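Local coordinates for putative branched-chain amino acid transport system substrate-binding protein (Rhodopseudomonas palustris, PDB 3TX6), which probably serves as the periplasmic solute-binding component of an ABC transporter, binding aromatic acids related to p-coumaric acid, at residues A[128-133]-A[162-167]; A[257-262]-A[325-330]. One frame throughout, in Å; residues are numbered along the deposited sequence.

Contact 1 of 2, residues A[128-133]-A[162-167]; sequences EHMKKN and MGLKIV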
ATOM      1  N   GLU A 128      13.847  12.937   5.253  1.00 22.42           N
ATOM      2  CA  GLU A 128      13.834  14.400   5.257  1.00 22.74           C
ATOM      3  C   GLU A 128      13.549  14.895   6.652  1.00 23.82           C
ATOM      4  O   GLU A 128      14.204  15.808   7.132  1.00 29.38           O
ATOM      5  CB  GLU A 128      12.821  14.998   4.274  1.00 29.40           C
ATOM      6  CG  GLU A 128      13.286  14.954   2.817  1.00 31.84           C
ATOM      7  CD  GLU A 128      12.228  15.412   1.806  1.00 40.40           C
ATOM      8  OE1 GLU A 128      11.033  15.521   2.183  1.00 44.33           O
ATOM      9  OE2 GLU A 128      12.601  15.667   0.624  1.00 57.71           O
ATOM     10  N   HIS A 129      12.520  14.316   7.281  1.00 24.49           N
ATOM     11  CA  HIS A 129      12.198  14.651   8.645  1.00 24.03           C
ATOM     12  C   HIS A 129      13.310  14.355   9.595  1.00 24.55           C
ATOM     13  O   HIS A 129      13.614  15.201  10.470  1.00 25.25           O
ATOM     14  CB  HIS A 129      10.932  13.941   9.072  1.00 23.41           C
ATOM     15  CG  HIS A 129      10.461  14.337  10.419  1.00 24.63           C
ATOM     16  ND1 HIS A 129      10.898  13.739  11.547  1.00 20.77           N
ATOM     17  CD2 HIS A 129       9.560  15.329  10.808  1.00 23.77           C
ATOM     18  CE1 HIS A 129      10.300  14.342  12.615  1.00 24.27           C
ATOM     19  NE2 HIS A 129       9.458  15.280  12.149  1.00 25.83           N
HETATM   20  N   MSE A 130      13.934  13.182   9.462  0.50 24.08           N
HETATM   21  CA  MSE A 130      15.087  12.828  10.300  0.50 24.11           C
HETATM   22  C   MSE A 130      16.108  13.955  10.238  0.50 23.81           C
HETATM   23  O   MSE A 130      16.540  14.445  11.267  0.50 27.63           O
HETATM   24  CB  MSE A 130      15.679  11.472   9.875  0.50 17.93           C
HETATM   25  CG  MSE A 130      14.791  10.232  10.146  0.50 13.03           C
HETATM   26 SE   MSE A 130      15.769   8.635   9.502  0.50 13.68          SE
HETATM   27  CE  MSE A 130      14.196   7.413   9.591  0.50 15.47           C
ATOM     28  N   LYS A 131      16.455  14.418   9.038  1.00 25.74           N
ATOM     29  CA  LYS A 131      17.520  15.412   8.869  1.00 22.93           C
ATOM     30  C   LYS A 131      17.131  16.858   9.226  1.00 32.53           C
ATOM     31  O   LYS A 131      17.944  17.805   9.107  1.00 33.28           O
ATOM     32  CB  LYS A 131      18.107  15.371   7.462  1.00 25.12           C
ATOM     33  CG  LYS A 131      18.709  14.028   7.053  1.00 24.74           C
ATOM     34  CD  LYS A 131      19.734  13.433   8.028  1.00 21.06           C
ATOM     35  CE  LYS A 131      20.934  14.352   8.287  1.00 24.34           C
ATOM     36  NZ  LYS A 131      21.838  13.828   9.355  1.00 24.48           N
ATOM     37  N   LYS A 132      15.894  17.030   9.646  1.00 28.21           N
ATOM     38  CA  LYS A 132      15.426  18.255  10.224  1.00 30.16           C
ATOM     39  C   LYS A 132      15.354  18.126  11.756  1.00 30.26           C
ATOM     40  O   LYS A 132      15.136  19.129  12.458  1.00 36.08           O
ATOM     41  CB  LYS A 132      14.062  18.643   9.609  1.00 34.42           C
ATOM     42  CG  LYS A 132      14.155  19.311   8.221  1.00 37.95           C
ATOM     43  CD  LYS A 132      13.749  20.797   8.254  1.00 54.23           C
ATOM     44  CE  LYS A 132      14.905  21.767   7.988  1.00 62.66           C
ATOM     45  NZ  LYS A 132      15.841  22.099   9.115  1.00 79.52           N
ATOM     46  N   ASN A 133      15.594  16.929  12.280  0.50 26.09           N
ATOM     47  CA  ASN A 133      15.390  16.668  13.698  0.50 23.38           C
ATOM     48  C   ASN A 133      16.614  16.060  14.365  0.50 25.62           C
ATOM     49  O   ASN A 133      16.512  15.289  15.317  0.50 33.78           O
ATOM     50  CB  ASN A 133      14.120  15.838  13.914  0.50 24.49           C
ATOM     51  CG  ASN A 133      12.866  16.644  13.673  0.50 25.32           C
ATOM     52  OD1 ASN A 133      12.338  16.689  12.556  0.50 25.87           O
ATOM     53  ND2 ASN A 133      12.400  17.337  14.725  0.50 29.75           N
HETATM   54  N   MSE A 162      21.498  11.006   2.369  1.00 22.28           N
HETATM   55  CA  MSE A 162      20.941  12.198   2.997  1.00 23.37           C
HETATM   56  C   MSE A 162      21.604  12.555   4.310  1.00 23.82           C
HETATM   57  O   MSE A 162      21.248  13.557   4.933  1.00 27.30           O
HETATM   58  CB  MSE A 162      19.431  12.091   3.109  1.00 30.77           C
HETATM   59  CG  MSE A 162      18.819  12.209   1.703  1.00 27.11           C
HETATM   60 SE   MSE A 162      16.988  11.527   1.730  0.80 29.00          SE
HETATM   61  CE  MSE A 162      16.638  12.913   3.054  1.00 34.93           C
ATOM     62  N   GLY A 163      22.626  11.802   4.701  1.00 21.55           N
ATOM     63  CA  GLY A 163      23.369  12.069   5.921  1.00 21.88           C
ATOM     64  C   GLY A 163      23.017  11.164   7.082  1.00 21.59           C
ATOM     65  O   GLY A 163      23.180  11.536   8.234  1.00 25.80           O
ATOM     66  N   LEU A 164      22.542   9.965   6.786  1.00 21.61           N
ATOM     67  CA  LEU A 164      22.225   9.009   7.834  1.00 18.94           C
ATOM     68  C   LEU A 164      23.329   7.947   7.847  1.00 21.35           C
ATOM     69  O   LEU A 164      23.821   7.521   6.806  1.00 25.96           O
ATOM     70  CB  LEU A 164      20.836   8.386   7.590  1.00 22.13           C
ATOM     71  CG  LEU A 164      19.637   9.321   7.601  1.00 21.49           C
ATOM     72  CD1 LEU A 164      18.420   8.583   7.047  1.00 23.17           C
ATOM     73  CD2 LEU A 164      19.359   9.809   9.037  1.00 23.42           C
ATOM     74  N   LYS A 165      23.740   7.542   9.042  1.00 22.02           N
ATOM     75  CA  LYS A 165      24.686   6.439   9.224  1.00 23.21           C
ATOM     76  C   LYS A 165      23.930   5.285   9.852  1.00 22.93           C
ATOM     77  O   LYS A 165      23.370   5.426  10.939  1.00 23.93           O
ATOM     78  CB  LYS A 165      25.846   6.846  10.146  1.00 28.54           C
ATOM     79  CG  LYS A 165      26.964   5.800  10.269  1.00 30.93           C
ATOM     80  CD  LYS A 165      28.041   6.214  11.286  1.00 36.98           C
ATOM     81  CE  LYS A 165      29.064   5.103  11.553  1.00 46.02           C
ATOM     82  NZ  LYS A 165      29.567   5.159  12.951  1.00 52.73           N
ATOM     83  N   ILE A 166      23.912   4.149   9.166  1.00 24.17           N
ATOM     84  CA  ILE A 166      23.248   2.964   9.694  1.00 24.61           C
ATOM     85  C   ILE A 166      24.169   2.243  10.661  1.00 23.86           C
ATOM     86  O   ILE A 166      25.253   1.796  10.280  1.00 28.38           O
ATOM     87  CB  ILE A 166      22.856   1.994   8.589  1.00 24.50           C
ATOM     88  CG1 ILE A 166      21.875   2.661   7.622  1.00 27.27           C
ATOM     89  CG2 ILE A 166      22.211   0.751   9.191  1.00 26.38           C
ATOM     90  CD1 ILE A 166      21.690   1.846   6.355  1.00 29.39           C
ATOM     91  N   VAL A 167      23.747   2.176  11.918  1.00 24.46           N
ATOM     92  CA  VAL A 167      24.571   1.584  12.971  1.00 25.35           C
ATOM     93  C   VAL A 167      24.077   0.238  13.466  1.00 26.57           C
ATOM     94  O   VAL A 167      24.726  -0.418  14.302  1.00 29.79           O
ATOM     95  CB  VAL A 167      24.771   2.567  14.153  1.00 28.55           C
ATOM     96  CG1 VAL A 167      25.427   3.844  13.645  1.00 32.31           C
ATOM     97  CG2 VAL A 167      23.448   2.864  14.883  1.00 30.90           C
TER

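Contact 2 of 2, residues A[257-262]-A[325-330]; sequences SALTKK and DIAASQ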
ATOM      1  N   SER A 257      -7.655  22.654  -3.496  1.00 24.88           N
ATOM      2  CA  SER A 257      -6.996  22.539  -4.778  1.00 21.92           C
ATOM      3  C   SER A 257      -6.345  21.161  -4.958  1.00 22.20           C
ATOM      4  O   SER A 257      -5.923  20.839  -6.060  1.00 26.51           O
ATOM      5  CB  SER A 257      -5.933  23.623  -4.897  1.00 23.80           C
ATOM      6  OG  SER A 257      -4.996  23.485  -3.847  1.00 27.44           O
ATOM      7  N   ALA A 258      -6.195  20.380  -3.894  1.00 20.76           N
ATOM      8  CA  ALA A 258      -5.584  19.040  -4.027  1.00 18.02           C
ATOM      9  C   ALA A 258      -6.541  18.076  -4.710  1.00 19.10           C
ATOM     10  O   ALA A 258      -7.667  17.874  -4.250  1.00 20.47           O
ATOM     11  CB  ALA A 258      -5.190  18.491  -2.666  1.00 20.44           C
ATOM     12  N   LEU A 259      -6.063  17.489  -5.814  1.00 17.79           N
ATOM     13  CA  LEU A 259      -6.833  16.522  -6.614  1.00 18.55           C
ATOM     14  C   LEU A 259      -7.210  15.293  -5.781  1.00 17.68           C
ATOM     15  O   LEU A 259      -8.182  14.621  -6.065  1.00 18.35           O
ATOM     16  CB  LEU A 259      -6.046  16.084  -7.851  1.00 17.22           C
ATOM     17  CG  LEU A 259      -6.035  17.113  -8.986  1.00 15.24           C
ATOM     18  CD1 LEU A 259      -4.995  16.756 -10.027  1.00 18.51           C
ATOM     19  CD2 LEU A 259      -7.428  17.199  -9.605  1.00 21.53           C
ATOM     20  N   THR A 260      -6.412  14.995  -4.765  1.00 16.21           N
ATOM     21  CA  THR A 260      -6.671  13.845  -3.890  1.00 17.38           C
ATOM     22  C   THR A 260      -7.831  14.086  -2.896  1.00 17.39           C
ATOM     23  O   THR A 260      -8.389  13.134  -2.335  1.00 17.24           O
ATOM     24  CB  THR A 260      -5.387  13.473  -3.093  1.00 16.30           C
ATOM     25  OG1 THR A 260      -4.907  14.608  -2.383  1.00 17.20           O
ATOM     26  CG2 THR A 260      -4.291  12.920  -4.013  1.00 16.97           C
ATOM     27  N   LYS A 261      -8.200  15.356  -2.671  1.00 18.06           N
ATOM     28  CA  LYS A 261      -9.125  15.680  -1.575  1.00 16.21           C
ATOM     29  C   LYS A 261     -10.527  15.100  -1.778  1.00 18.27           C
ATOM     30  O   LYS A 261     -11.064  14.409  -0.866  1.00 18.15           O
ATOM     31  CB  LYS A 261      -9.184  17.201  -1.287  1.00 19.66           C
ATOM     32  CG  LYS A 261      -9.997  17.573  -0.068  1.00 20.19           C
ATOM     33  CD  LYS A 261      -9.815  19.033   0.296  1.00 21.84           C
ATOM     34  CE  LYS A 261     -10.624  19.420   1.530  1.00 22.82           C
ATOM     35  NZ  LYS A 261     -10.427  20.854   1.894  1.00 25.04           N
ATOM     36  N   LYS A 262     -11.112  15.367  -2.926  1.00 19.53           N
ATOM     37  CA  LYS A 262     -12.465  14.931  -3.217  1.00 19.66           C
ATOM     38  C   LYS A 262     -12.572  13.387  -3.086  1.00 18.41           C
ATOM     39  O   LYS A 262     -13.420  12.906  -2.360  1.00 18.31           O
ATOM     40  CB  LYS A 262     -12.952  15.488  -4.596  1.00 20.99           C
ATOM     41  CG  LYS A 262     -14.291  14.966  -5.072  1.00 24.47           C
ATOM     42  CD  LYS A 262     -14.821  15.576  -6.374  1.00 29.73           C
ATOM     43  CE  LYS A 262     -13.940  15.222  -7.582  1.00 38.29           C
ATOM     44  NZ  LYS A 262     -14.526  15.541  -8.931  1.00 53.53           N
ATOM     45  N   ASP A 325      -2.513  11.700 -15.151  1.00 16.31           N
ATOM     46  CA  ASP A 325      -3.048  12.464 -14.000  1.00 16.34           C
ATOM     47  C   ASP A 325      -4.408  11.900 -13.558  1.00 16.21           C
ATOM     48  O   ASP A 325      -5.438  12.588 -13.525  1.00 15.92           O
ATOM     49  CB  ASP A 325      -3.098  13.968 -14.294  1.00 14.98           C
ATOM     50  CG  ASP A 325      -1.726  14.560 -14.495  1.00 17.72           C
ATOM     51  OD1 ASP A 325      -0.908  14.456 -13.567  1.00 22.66           O
ATOM     52  OD2 ASP A 325      -1.442  15.103 -15.577  1.00 22.37           O
ATOM     53  N   ILE A 326      -4.390  10.620 -13.214  1.00 15.85           N
ATOM     54  CA  ILE A 326      -5.586   9.926 -12.709  1.00 16.06           C
ATOM     55  C   ILE A 326      -5.701  10.244 -11.200  1.00 16.61           C
ATOM     56  O   ILE A 326      -4.902   9.785 -10.387  1.00 17.90           O
ATOM     57  CB  ILE A 326      -5.496   8.399 -12.932  1.00 17.35           C
ATOM     58  CG1 ILE A 326      -5.346   8.066 -14.397  1.00 17.90           C
ATOM     59  CG2 ILE A 326      -6.731   7.714 -12.328  1.00 22.03           C
ATOM     60  CD1 ILE A 326      -5.083   6.601 -14.721  1.00 21.45           C
ATOM     61  N   ALA A 327      -6.726  11.014 -10.851  1.00 15.66           N
ATOM     62  CA  ALA A 327      -6.910  11.482  -9.491  1.00 15.40           C
ATOM     63  C   ALA A 327      -7.532  10.406  -8.620  1.00 19.24           C
ATOM     64  O   ALA A 327      -8.527   9.819  -8.992  1.00 23.32           O
ATOM     65  CB  ALA A 327      -7.696  12.785  -9.434  1.00 20.72           C
ATOM     66  N   ALA A 328      -6.912  10.127  -7.477  1.00 17.25           N
ATOM     67  CA  ALA A 328      -7.459   9.129  -6.526  1.00 15.79           C
ATOM     68  C   ALA A 328      -7.186   9.591  -5.105  1.00 15.53           C
ATOM     69  O   ALA A 328      -6.577  10.653  -4.885  1.00 15.77           O
ATOM     70  CB  ALA A 328      -6.877   7.731  -6.792  1.00 18.61           C
ATOM     71  N   SER A 329      -7.668   8.838  -4.130  1.00 15.96           N
ATOM     72  CA  SER A 329      -7.539   9.290  -2.732  1.00 16.50           C
ATOM     73  C   SER A 329      -6.092   9.311  -2.241  1.00 13.46           C
ATOM     74  O   SER A 329      -5.722  10.131  -1.375  1.00 16.58           O
ATOM     75  CB  SER A 329      -8.405   8.449  -1.786  1.00 15.64           C
ATOM     76  OG  SER A 329      -7.895   7.161  -1.648  1.00 16.83           O
ATOM     77  N   GLN A 330      -5.245   8.443  -2.813  1.00 15.25           N
ATOM     78  CA  GLN A 330      -3.858   8.308  -2.343  1.00 15.32           C
ATOM     79  C   GLN A 330      -2.802   9.038  -3.177  1.00 15.90           C
ATOM     80  O   GLN A 330      -1.627   9.016  -2.815  1.00 16.88           O
ATOM     81  CB  GLN A 330      -3.510   6.815  -2.238  1.00 16.12           C
ATOM     82  CG  GLN A 330      -4.326   6.096  -1.168  1.00 16.69           C
ATOM     83  CD  GLN A 330      -3.791   6.380   0.224  1.00 15.56           C
ATOM     84  OE1 GLN A 330      -3.646   7.563   0.589  1.00 17.31           O
ATOM     85  NE2 GLN A 330      -3.455   5.336   1.012  1.00 15.54           N
TER
HETATM   86  O   HOH W   1      -7.180  12.069  -0.003  1.00 19.45           O

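Contact 1 of 2, residues A[128-133]-A[162-167]
M130 and L164 make the tightly packed part of this contact. In one of the two conformers of M130, the selenium atom SE lies 3.6 Å from CD1 of L164 and is almost as near to CD2. The two side chains cross at about a right angle. Both are buried, and both also touch I135; Y127 also touches L164. K131 borders this apolar patch. Its CD sits 3.8 Å from CD2 of L164, and the two side chains run past each other in opposite directions. Bends of K131 at chi2 (-52°) and chi3 (-58°) set CD and CE beside the carbonyl of M162, with CD 3.4 Å from M162 O. NZ then donates to G163 O at 2.9 Å, from above the carbonyl plane. NZ also hydrogen-bonds to I135 O. The contact joins two ends of helices: 119-130 leaves through a type I turn from M130 to N133, and 146-161 ends in a Schellman motif in which G163 has positive phi. Strand 165-172, at the edge of its sheet, follows. An alanine in place of K131 would probably leave G163 O without this donor and open a gap beside L164 CD2. The E128 and M162 end is looser; both are partly exposed, and G163 is exposed. There CE of M162 comes 3.6 Å from E128 N, while E128 CG is 3.9 Å from the same CE.

Contact 2 of 2, residues A[257-262]-A[325-330]
T260 meets the backbone of A328 and S329 through its CA and its methyl CG2. No direct hydrogen bond links 257-262 to 325-330. The polar contacts run through carbonyl oxygens instead. CA of T260 approaches A328 O at 3.3 Å in a CA-H...O contact, with an angle of 142° at the hydrogen. CG2 of T260 reaches the same oxygen, also at 3.3 Å. CG2 is anti to the carbonyl carbon of T260, while OG1 lies between the backbone N and that carbon (chi1 55°). The methyl therefore meets A328 O, and OG1 has its partner elsewhere, in Q254. One water joins the two backbones. It donates to T260 O at 2.8 Å and to S329 O at 2.8 Å, so both carbonyls are satisfied through a single molecule.

The apolar contact is small. CB of L259 lies 4.0 Å from CB of A327, and the CB atoms of L259 and A327 both point toward the other segment. The A327 methyl is also 3.9 Å from L259 O. L259 is exposed, whereas T260, A328 and S329 are buried.

Segment 257-262 leads into helix 261-275. Residues 326-328 pair with 331-333 in a two-stranded antiparallel sheet, where D325 and I326 both face Y333 in a G1 bulge. Helix 282-304 packs against A328, S329 and Q330, and its D289 accepts from S329 OG and Q330 N.

In the fold
The two contacts share no helix or strand. Their centres are 30 Å apart and their nearest atoms about 15 Å apart. Contact 1 is partly buried and peripheral, about 24 Å from the chain centre. It lies at an edge of the seven-stranded sheet, in one of the two lobes of the periplasmic binding protein fold. Contact 2 is more buried and closer in, at about 16 Å, and it joins the loop leading into helix 261-275 to the small two-stranded sheet. Contact 1 combines apolar packing with a direct lysine bond, whereas contact 2 pairs a small apolar touch with backbone carbonyls and a bridging water. The Q330 side chain is about 6 Å from the bound 3-(4-hydroxy-phenyl)pyruvic acid.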